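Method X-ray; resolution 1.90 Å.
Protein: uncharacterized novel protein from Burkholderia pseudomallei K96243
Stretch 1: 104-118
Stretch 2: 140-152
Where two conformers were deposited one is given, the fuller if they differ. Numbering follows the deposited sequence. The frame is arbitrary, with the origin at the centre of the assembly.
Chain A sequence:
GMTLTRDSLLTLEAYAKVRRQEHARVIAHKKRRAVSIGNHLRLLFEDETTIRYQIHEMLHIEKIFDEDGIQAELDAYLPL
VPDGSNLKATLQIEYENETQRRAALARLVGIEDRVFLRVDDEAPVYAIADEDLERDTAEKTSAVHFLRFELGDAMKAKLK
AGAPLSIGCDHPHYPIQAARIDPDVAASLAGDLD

Stretch 1, residues 104-118: ALARLVGIEDRVFLR
Stretch 2 (140-152) KTSAVHFLRFELG

Two stretches of one chain run in the same general direction and pack through side chains, burying 566 Å² (both sides summed) with no hydrogen bond between them. The strands 115-118 and 144-150 cross at -31° with axes 8.7 Å apart at closest approach, too far for sheet pairing, so contact depends on alternate residues that point toward the partner. The register is set by three CA pairs: Leu105 CA to Thr141 CA at 6.5 Å, Glu112 CA to His145 CA at 6.7 Å and Leu117 CA to Phe149 CA at 7.7 Å. Stretch 1 opens with the last turn of a helix, 104-107, where Leu105 (-59/-36, chi1 m, chi2 t) points toward stretch 2. Leu105 O lies 3.6 Å from Thr141 CG2, and Leu105 CD2 reaches Ser142 O at 3.7 Å and Ala143 CA at 4.0 Å, so Leu105 packs against the loop, residues 141-143, that leads into strand 144-150. Thr141 is in rotamer p; Ser142, its CB directed away, instead bonds locally, OG to Val144 O at 2.9 Å. Leu108 leaves helical geometry (phi/psi -97/13), although its N still bonds Ala104 O at 2.8 Å. A type II turn from Leu108 to Ile111 follows, closed by Ile111 N to Leu108 O at 2.9 Å. Within it Val109 (-48/133, chi1 p) brings CG2 to 4.4 Å from Thr141 CG2, and Gly110 takes positive phi (81/3), which favours glycine. The 3-10 segment 111-113, with Asp113 N to Gly110 O at 3.1 Å and Arg114 N to Ile111 O at 2.9 Å, presents Glu112 (-59/-20, chi1 p, chi2 m) to His145 (-132/150, chi1 m, chi2 -89°). Glu112 CB sits 3.8 Å from the centroid of the His145 ring, 19° off its normal, a CH-pi contact; the carboxylate folds over the same ring, with Glu112 CD 3.4 Å from His145 CE1. Glu112 O, 3.6 Å from Leu147 CD2, is buried by this contact without a polar partner. Asp113 (-90/-9) and Arg114 (-112/5) stay clear of stretch 2, and the backbone becomes extended only from Val115. Val115 (-86/129, chi1 t) points toward stretch 2, its CG1 3.8 Å from Phe149 CZ and its CB 4.5 Å from Leu147 CD1; Leu147 (-111/150) is m, t. Phe116 turns its CB away, but its CA approaches the edge of the Phe149 ring, 4.3 Å from CE1. Leu117 (-108/153, chi1 m, chi2 t) points toward stretch 2 again: CD1 lies over a face of the Phe149 ring (-117/118, chi1 m, chi2 -87°), 4.0 Å from its centroid and 25° off the normal, and also 4.4 Å from Leu151 CD1.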

# COMPACT_ATOMS: atom_id res chain seq x y z
N ALA A 104 -10.40 7.25 3.93
CA ALA A 104 -10.06 8.07 2.72
C ALA A 104 -9.81 7.23 1.48
O ALA A 104 -10.32 7.52 0.38
CB ALA A 104 -8.85 8.98 2.98
N LEU A 105 -9.01 6.19 1.63
CA LEU A 105 -8.66 5.32 0.49
C LEU A 105 -9.91 4.69 -0.14
O LEU A 105 -9.98 4.56 -1.37
CB LEU A 105 -7.64 4.26 0.94
CG LEU A 105 -6.24 4.83 1.26
CD1 LEU A 105 -5.29 3.72 1.74
CD2 LEU A 105 -5.65 5.58 0.04
N ALA A 106 -10.90 4.35 0.67
CA ALA A 106 -12.18 3.86 0.15
C ALA A 106 -12.95 4.94 -0.60
O ALA A 106 -13.44 4.71 -1.73
CB ALA A 106 -13.08 3.28 1.29
N ARG A 107 -13.08 6.09 0.04
CA ARG A 107 -13.82 7.22 -0.53
C ARG A 107 -13.18 7.72 -1.83
O ARG A 107 -13.87 8.19 -2.74
CB ARG A 107 -13.86 8.32 0.50
CG ARG A 107 -14.64 9.55 0.15
CD ARG A 107 -14.79 10.45 1.38
NE ARG A 107 -13.49 10.93 1.90
CZ ARG A 107 -12.91 10.53 3.05
NH1 ARG A 107 -13.47 9.62 3.86
NH2 ARG A 107 -11.74 11.05 3.39
N LEU A 108 -11.86 7.60 -1.91
CA LEU A 108 -11.06 8.12 -3.03
C LEU A 108 -10.72 7.08 -4.09
O LEU A 108 -9.91 7.33 -4.97
CB LEU A 108 -9.78 8.74 -2.49
CG LEU A 108 -9.99 9.98 -1.61
CD1 LEU A 108 -8.66 10.55 -1.24
CD2 LEU A 108 -10.83 11.03 -2.27
N VAL A 109 -11.38 5.92 -4.05
CA VAL A 109 -11.12 4.91 -5.08
C VAL A 109 -11.16 5.53 -6.49
O VAL A 109 -12.04 6.33 -6.83
CB VAL A 109 -12.14 3.75 -4.98
CG1 VAL A 109 -13.53 4.29 -5.14
CG2 VAL A 109 -11.83 2.68 -6.03
N GLY A 110 -10.17 5.21 -7.28
CA GLY A 110 -10.11 5.69 -8.67
C GLY A 110 -9.57 7.10 -8.80
O GLY A 110 -9.49 7.62 -9.90
N ILE A 111 -9.15 7.73 -7.71
CA ILE A 111 -8.59 9.10 -7.80
C ILE A 111 -7.36 9.21 -8.70
O ILE A 111 -7.15 10.22 -9.37
CB ILE A 111 -8.29 9.70 -6.40
CG1 ILE A 111 -8.11 11.21 -6.52
CG2 ILE A 111 -7.07 9.02 -5.72
CD1 ILE A 111 -8.13 11.94 -5.17
N GLU A 112 -6.55 8.17 -8.74
CA GLU A 112 -5.35 8.16 -9.59
C GLU A 112 -5.64 8.34 -11.08
O GLU A 112 -4.75 8.69 -11.83
CB GLU A 112 -4.53 6.90 -9.35
CG GLU A 112 -5.16 5.58 -9.84
CD GLU A 112 -6.20 4.99 -8.86
OE1 GLU A 112 -6.60 5.69 -7.92
OE2 GLU A 112 -6.61 3.84 -9.03
N ASP A 113 -6.88 8.07 -11.50
CA ASP A 113 -7.33 8.23 -12.88
C ASP A 113 -7.91 9.64 -13.15
O ASP A 113 -8.19 9.94 -14.29
CB ASP A 113 -8.52 7.28 -13.19
CG ASP A 113 -8.22 5.85 -12.90
OD1 ASP A 113 -7.09 5.43 -13.13
OD2 ASP A 113 -9.17 5.12 -12.51
N ARG A 114 -8.09 10.46 -12.11
CA ARG A 114 -8.84 11.73 -12.21
C ARG A 114 -7.96 12.96 -12.02
O ARG A 114 -8.45 14.07 -12.07
CB ARG A 114 -9.98 11.76 -11.20
CG ARG A 114 -10.92 10.58 -11.23
CD ARG A 114 -11.38 10.20 -12.61
NE ARG A 114 -11.91 11.32 -13.38
CZ ARG A 114 -12.38 11.21 -14.63
NH1 ARG A 114 -12.41 10.03 -15.20
NH2 ARG A 114 -12.85 12.27 -15.28
N VAL A 115 -6.65 12.74 -11.90
CA VAL A 115 -5.66 13.80 -11.84
C VAL A 115 -5.29 14.16 -13.26
O VAL A 115 -4.94 13.32 -14.04
CB VAL A 115 -4.38 13.37 -11.06
CG1 VAL A 115 -3.22 14.40 -11.29
CG2 VAL A 115 -4.71 13.18 -9.56
N PHE A 116 -5.33 15.44 -13.58
CA PHE A 116 -5.02 15.92 -14.93
C PHE A 116 -4.10 17.11 -14.97
O PHE A 116 -4.11 17.94 -14.05
CB PHE A 116 -6.30 16.26 -15.70
CG PHE A 116 -7.07 17.42 -15.12
CD1 PHE A 116 -7.96 17.21 -14.11
CD2 PHE A 116 -6.90 18.70 -15.61
CE1 PHE A 116 -8.69 18.24 -13.57
CE2 PHE A 116 -7.62 19.76 -15.06
CZ PHE A 116 -8.52 19.52 -14.03
N LEU A 117 -3.33 17.22 -16.05
CA LEU A 117 -2.49 18.37 -16.34
C LEU A 117 -3.09 19.17 -17.49
O LEU A 117 -3.72 18.58 -18.37
CB LEU A 117 -1.09 17.90 -16.86
CG LEU A 117 0.02 17.40 -15.98
CD1 LEU A 117 1.17 16.83 -16.79
CD2 LEU A 117 0.51 18.54 -15.13
N ARG A 118 -2.84 20.47 -17.55
CA ARG A 118 -3.19 21.24 -18.75
C ARG A 118 -2.07 22.22 -19.08
O ARG A 118 -1.73 23.08 -18.28
CB ARG A 118 -4.50 22.00 -18.55
CG ARG A 118 -5.01 22.62 -19.84
CD ARG A 118 -6.06 23.70 -19.62
NE ARG A 118 -7.42 23.19 -19.55
CZ ARG A 118 -8.31 23.28 -20.54
NH1 ARG A 118 -7.98 23.87 -21.68
NH2 ARG A 118 -9.53 22.80 -20.37
N LYS A 140 -6.79 -3.16 -6.17
CA LYS A 140 -6.57 -2.92 -4.74
C LYS A 140 -6.11 -1.48 -4.53
O LYS A 140 -5.23 -1.02 -5.25
CB LYS A 140 -5.52 -3.90 -4.19
CG LYS A 140 -6.13 -5.22 -3.74
CD LYS A 140 -5.11 -6.33 -3.59
CE LYS A 140 -5.07 -7.25 -4.80
NZ LYS A 140 -4.59 -8.61 -4.41
N THR A 141 -6.70 -0.77 -3.56
CA THR A 141 -6.30 0.63 -3.29
C THR A 141 -4.85 0.68 -2.72
O THR A 141 -4.25 -0.34 -2.33
CB THR A 141 -7.33 1.43 -2.37
OG1 THR A 141 -7.44 0.82 -1.07
CG2 THR A 141 -8.75 1.57 -3.03
N SER A 142 -4.29 1.89 -2.71
CA SER A 142 -2.91 2.06 -2.33
C SER A 142 -2.80 3.55 -2.05
O SER A 142 -3.47 4.36 -2.67
CB SER A 142 -1.97 1.57 -3.47
OG SER A 142 -0.57 1.66 -3.14
N ALA A 143 -2.03 3.91 -1.04
CA ALA A 143 -1.72 5.31 -0.82
C ALA A 143 -0.70 5.77 -1.87
O ALA A 143 -0.32 6.95 -1.85
CB ALA A 143 -1.17 5.52 0.61
N VAL A 144 -0.18 4.86 -2.70
CA VAL A 144 0.88 5.21 -3.69
C VAL A 144 0.53 4.70 -5.09
O VAL A 144 0.25 3.54 -5.26
CB VAL A 144 2.27 4.72 -3.27
CG1 VAL A 144 3.36 5.16 -4.28
CG2 VAL A 144 2.63 5.24 -1.87
N HIS A 145 0.59 5.58 -6.09
CA HIS A 145 0.29 5.21 -7.47
C HIS A 145 1.39 5.74 -8.39
O HIS A 145 2.03 6.74 -8.07
CB HIS A 145 -1.04 5.82 -7.87
CG HIS A 145 -2.20 5.28 -7.09
ND1 HIS A 145 -2.90 4.16 -7.49
CD2 HIS A 145 -2.78 5.70 -5.93
CE1 HIS A 145 -3.86 3.91 -6.60
NE2 HIS A 145 -3.82 4.84 -5.66
N PHE A 146 1.63 5.05 -9.48
CA PHE A 146 2.60 5.48 -10.50
C PHE A 146 1.81 6.02 -11.69
O PHE A 146 0.95 5.30 -12.26
CB PHE A 146 3.45 4.28 -10.92
CG PHE A 146 4.45 3.80 -9.87
CD1 PHE A 146 4.73 4.52 -8.71
CD2 PHE A 146 5.17 2.61 -10.10
CE1 PHE A 146 5.66 4.08 -7.78
CE2 PHE A 146 6.10 2.16 -9.16
CZ PHE A 146 6.34 2.92 -7.99
N LEU A 147 1.99 7.30 -12.01
CA LEU A 147 1.21 7.93 -13.07
C LEU A 147 2.08 8.26 -14.32
O LEU A 147 3.30 8.57 -14.20
CB LEU A 147 0.56 9.21 -12.55
CG LEU A 147 -0.25 9.19 -11.27
CD1 LEU A 147 -0.87 10.60 -11.00
CD2 LEU A 147 -1.26 8.10 -11.24
N ARG A 148 1.43 8.24 -15.49
CA ARG A 148 2.04 8.62 -16.75
C ARG A 148 1.14 9.70 -17.39
O ARG A 148 -0.05 9.51 -17.48
CB ARG A 148 2.10 7.39 -17.67
CG ARG A 148 2.40 7.62 -19.12
CD ARG A 148 2.74 6.31 -19.85
NE ARG A 148 1.61 5.46 -20.22
CZ ARG A 148 0.86 5.64 -21.31
NH1 ARG A 148 1.08 6.68 -22.11
NH2 ARG A 148 -0.15 4.80 -21.57
N PHE A 149 1.70 10.82 -17.82
CA PHE A 149 0.95 11.84 -18.53
C PHE A 149 1.54 11.94 -19.94
O PHE A 149 2.69 12.35 -20.09
CB PHE A 149 1.12 13.19 -17.83
CG PHE A 149 0.51 13.27 -16.45
CD1 PHE A 149 -0.83 13.63 -16.27
CD2 PHE A 149 1.31 13.09 -15.31
CE1 PHE A 149 -1.37 13.71 -14.99
CE2 PHE A 149 0.78 13.21 -14.05
CZ PHE A 149 -0.56 13.51 -13.90
N GLU A 150 0.76 11.65 -20.98
CA GLU A 150 1.29 11.64 -22.33
C GLU A 150 1.00 12.99 -23.01
O GLU A 150 -0.14 13.47 -23.03
CB GLU A 150 0.75 10.43 -23.11
CG GLU A 150 1.69 9.94 -24.24
CD GLU A 150 2.92 9.18 -23.77
OE1 GLU A 150 2.90 8.53 -22.69
OE2 GLU A 150 3.93 9.24 -24.50
N LEU A 151 2.06 13.64 -23.50
CA LEU A 151 1.94 14.97 -24.11
C LEU A 151 2.22 14.95 -25.59
O LEU A 151 3.23 14.38 -26.05
CB LEU A 151 2.87 15.98 -23.43
CG LEU A 151 2.55 16.65 -22.09
CD1 LEU A 151 2.14 15.70 -20.96
CD2 LEU A 151 3.79 17.48 -21.66
N GLY A 152 1.34 15.60 -26.34
CA GLY A 152 1.52 15.71 -27.79
C GLY A 152 2.43 16.87 -28.15
O GLY A 152 2.98 17.56 -27.30